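Local coordinates for protein mosquitocidal toxin (Bacillus sphaericus, PDB 2CB4) that probably transfers ADP-ribose from NAD+ to target proteins through this catalytic domain, the ADP-ribosyltransferase part of a larger toxin that kills mosquitoes, at residues G201-I206 with S225-V230. The protein carries 1 engineered substitution. Residues are numbered along the deposited sequence; the frame is centred on the assembly and turned at random.
Sequences GEIVRI and SNISKV
Ile206 meets Ser228 and Val230 through its backbone: its N-H is given to Ser228 O at 2.8 Å, and its own carbonyl oxygen receives Val230 N, again at 2.8 Å. Both bonds are nearly straight, and between them they make Ile206 and Lys229 a parallel bridge pair whose side chains lie on the same face. The tight apolar part of the contact is where Ile227 meets the buried Ile203 and Ile206. Ile227 directs CG2 into the other segment, where it touches Ile206 CD1 at 3.7 Å and, less closely, Ile203 CG2 at 4.1 Å. The side chain of Ile227 crosses those of Ile203 and Ile206 at about a right angle; wholly apolar isoleucines suit this place. Arg205 works differently. Its CG is anti to the backbone N (chi1 180°), and a bend further along, at chi3 (-81°), turns the chain. The guanidinium grips Ser228 side-on: NE at 3.0 Å and NH2 at 3.2 Å both donate to OG, which lies almost in its plane. Arginine can offer two such N-H groups to one acceptor, and a small hydroxyl can take both. Val230 CG2 packs against Arg205 NE at 3.5 Å. The looser side belongs to exposed Lys229, on the face of Ile206: its long aliphatic chain only brushes Ile206 CG2 with CE, at 4.1 Å, and carries NZ onward to a weak hydrogen bond with Val221 O. Opposite Glu197, Val204 and Arg205 form a classic beta bulge, and the short strand 229-231 adds a parallel edge to the mixed sheet of this ADP-ribosyltransferase domain.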
ATOM      1  N   GLY A 201      -0.777 -42.828 -14.273  1.00 25.54           N
ATOM      2  CA  GLY A 201      -0.320 -44.051 -13.624  1.00 24.19           C
ATOM      3  C   GLY A 201       0.707 -44.815 -14.397  1.00 29.50           C
ATOM      4  O   GLY A 201       1.091 -45.906 -13.982  1.00 29.65           O
ATOM      5  N   GLU A 202       1.164 -44.238 -15.510  1.00 27.98           N
ATOM      6  CA  GLU A 202       2.195 -44.848 -16.383  1.00 26.68           C
ATOM      7  C   GLU A 202       3.477 -44.018 -16.398  1.00 30.79           C
ATOM      8  O   GLU A 202       3.417 -42.798 -16.538  1.00 30.78           O
ATOM      9  CB  GLU A 202       1.663 -44.949 -17.826  1.00 27.09           C
ATOM     10  CG  GLU A 202       0.419 -45.844 -17.961  1.00 33.02           C
ATOM     11  CD  GLU A 202       0.657 -47.275 -17.462  1.00 47.28           C
ATOM     12  OE1 GLU A 202       1.604 -47.940 -17.932  1.00 37.13           O
ATOM     13  OE2 GLU A 202      -0.117 -47.742 -16.600  1.00 46.12           O
ATOM     14  N   ILE A 203       4.628 -44.680 -16.293  1.00 28.30           N
ATOM     15  CA  ILE A 203       5.925 -43.999 -16.322  1.00 28.87           C
ATOM     16  C   ILE A 203       6.209 -43.515 -17.736  1.00 30.57           C
ATOM     17  O   ILE A 203       6.142 -44.294 -18.690  1.00 28.22           O
ATOM     18  CB  ILE A 203       7.094 -44.907 -15.849  1.00 33.86           C
ATOM     19  CG1 ILE A 203       6.791 -45.468 -14.465  1.00 37.60           C
ATOM     20  CG2 ILE A 203       8.380 -44.086 -15.651  1.00 33.32           C
ATOM     21  CD1 ILE A 203       7.823 -46.562 -14.020  1.00 53.97           C
ATOM     22  N   VAL A 204       6.516 -42.226 -17.869  1.00 26.10           N
ATOM     23  CA  VAL A 204       6.795 -41.656 -19.181  1.00 25.26           C
ATOM     24  C   VAL A 204       8.229 -41.117 -19.222  1.00 29.52           C
ATOM     25  O   VAL A 204       8.784 -40.894 -20.290  1.00 29.34           O
ATOM     26  CB  VAL A 204       5.748 -40.558 -19.579  1.00 28.21           C
ATOM     27  CG1 VAL A 204       4.327 -41.139 -19.596  1.00 27.31           C
ATOM     28  CG2 VAL A 204       5.835 -39.377 -18.650  1.00 27.55           C
ATOM     29  N   ARG A 205       8.851 -40.975 -18.050  1.00 25.30           N
ATOM     30  CA  ARG A 205      10.209 -40.478 -18.001  1.00 24.42           C
ATOM     31  C   ARG A 205      10.856 -40.711 -16.662  1.00 28.05           C
ATOM     32  O   ARG A 205      10.191 -40.674 -15.627  1.00 26.48           O
ATOM     33  CB  ARG A 205      10.200 -38.984 -18.292  1.00 23.22           C
ATOM     34  CG  ARG A 205      11.544 -38.320 -18.269  1.00 25.01           C
ATOM     35  CD  ARG A 205      11.448 -37.031 -19.058  1.00 26.12           C
ATOM     36  NE  ARG A 205      11.547 -37.271 -20.493  1.00 30.65           N
ATOM     37  CZ  ARG A 205      10.849 -36.616 -21.425  1.00 42.48           C
ATOM     38  NH1 ARG A 205       9.975 -35.682 -21.074  1.00 22.31           N
ATOM     39  NH2 ARG A 205      11.010 -36.917 -22.709  1.00 28.29           N
ATOM     40  N   ILE A 206      12.173 -40.911 -16.698  1.00 25.64           N
ATOM     41  CA  ILE A 206      12.983 -41.090 -15.500  1.00 25.31           C
ATOM     42  C   ILE A 206      13.979 -39.940 -15.499  1.00 28.42           C
ATOM     43  O   ILE A 206      14.697 -39.745 -16.469  1.00 27.51           O
ATOM     44  CB  ILE A 206      13.751 -42.436 -15.499  1.00 28.01           C
ATOM     45  CG1 ILE A 206      12.746 -43.595 -15.502  1.00 28.49           C
ATOM     46  CG2 ILE A 206      14.676 -42.532 -14.252  1.00 26.06           C
ATOM     47  CD1 ILE A 206      13.341 -44.921 -15.913  1.00 32.19           C
ATOM     48  N   SER A 225      12.635 -50.877 -19.083  1.00 55.91           N
ATOM     49  CA  SER A 225      13.562 -50.672 -20.182  1.00 56.75           C
ATOM     50  C   SER A 225      12.972 -49.788 -21.267  1.00 58.07           C
ATOM     51  O   SER A 225      11.743 -49.787 -21.531  1.00 57.69           O
ATOM     52  CB  SER A 225      14.057 -52.009 -20.768  1.00 62.40           C
ATOM     53  OG  SER A 225      12.988 -52.923 -20.930  1.00 73.52           O
ATOM     54  N   ASN A 226      13.861 -49.041 -21.899  1.00 51.23           N
ATOM     55  CA  ASN A 226      13.449 -48.184 -22.978  1.00 49.75           C
ATOM     56  C   ASN A 226      12.521 -47.047 -22.577  1.00 48.65           C
ATOM     57  O   ASN A 226      11.682 -46.604 -23.360  1.00 49.52           O
ATOM     58  CB  ASN A 226      12.846 -48.987 -24.132  1.00 51.69           C
ATOM     59  CG  ASN A 226      13.035 -48.294 -25.468  1.00 75.42           C
ATOM     60  OD1 ASN A 226      14.095 -47.685 -25.722  1.00 64.18           O
ATOM     61  ND2 ASN A 226      11.992 -48.327 -26.310  1.00 67.56           N
ATOM     62  N   ILE A 227      12.696 -46.554 -21.368  1.00 39.95           N
ATOM     63  CA  ILE A 227      11.927 -45.420 -20.950  1.00 37.55           C
ATOM     64  C   ILE A 227      12.875 -44.210 -21.042  1.00 37.36           C
ATOM     65  O   ILE A 227      14.052 -44.306 -20.692  1.00 34.83           O
ATOM     66  CB  ILE A 227      11.273 -45.657 -19.551  1.00 39.85           C
ATOM     67  CG1 ILE A 227       9.894 -46.289 -19.768  1.00 39.49           C
ATOM     68  CG2 ILE A 227      11.078 -44.347 -18.793  1.00 38.53           C
ATOM     69  CD1 ILE A 227       9.527 -47.111 -18.703  1.00 44.35           C
ATOM     70  N   SER A 228      12.379 -43.094 -21.581  1.00 32.88           N
ATOM     71  CA  SER A 228      13.192 -41.861 -21.686  1.00 31.09           C
ATOM     72  C   SER A 228      13.856 -41.575 -20.308  1.00 34.90           C
ATOM     73  O   SER A 228      13.177 -41.460 -19.287  1.00 33.49           O
ATOM     74  CB  SER A 228      12.264 -40.675 -22.049  1.00 32.12           C
ATOM     75  OG  SER A 228      12.945 -39.417 -22.129  1.00 35.08           O
ATOM     76  N   LYS A 229      15.179 -41.481 -20.290  1.00 33.03           N
ATOM     77  CA  LYS A 229      15.937 -41.179 -19.081  1.00 32.14           C
ATOM     78  C   LYS A 229      16.641 -39.840 -19.324  1.00 36.81           C
ATOM     79  O   LYS A 229      17.402 -39.698 -20.273  1.00 37.48           O
ATOM     80  CB  LYS A 229      16.953 -42.268 -18.782  1.00 33.14           C
ATOM     81  CG  LYS A 229      17.787 -41.993 -17.549  1.00 40.13           C
ATOM     82  CD  LYS A 229      18.554 -43.243 -17.116  1.00 46.13           C
ATOM     83  CE  LYS A 229      17.637 -44.310 -16.526  1.00 58.57           C
ATOM     84  NZ  LYS A 229      18.381 -45.475 -15.906  1.00 70.26           N
ATOM     85  N   VAL A 230      16.360 -38.847 -18.483  1.00 31.95           N
ATOM     86  CA  VAL A 230      16.926 -37.521 -18.649  1.00 29.74           C
ATOM     87  C   VAL A 230      17.742 -37.033 -17.451  1.00 33.02           C
ATOM     88  O   VAL A 230      17.335 -37.201 -16.306  1.00 32.23           O
ATOM     89  CB  VAL A 230      15.775 -36.501 -18.971  1.00 32.14           C
ATOM     90  CG1 VAL A 230      16.293 -35.093 -19.131  1.00 31.62           C
ATOM     91  CG2 VAL A 230      15.043 -36.916 -20.221  1.00 31.22           C
TER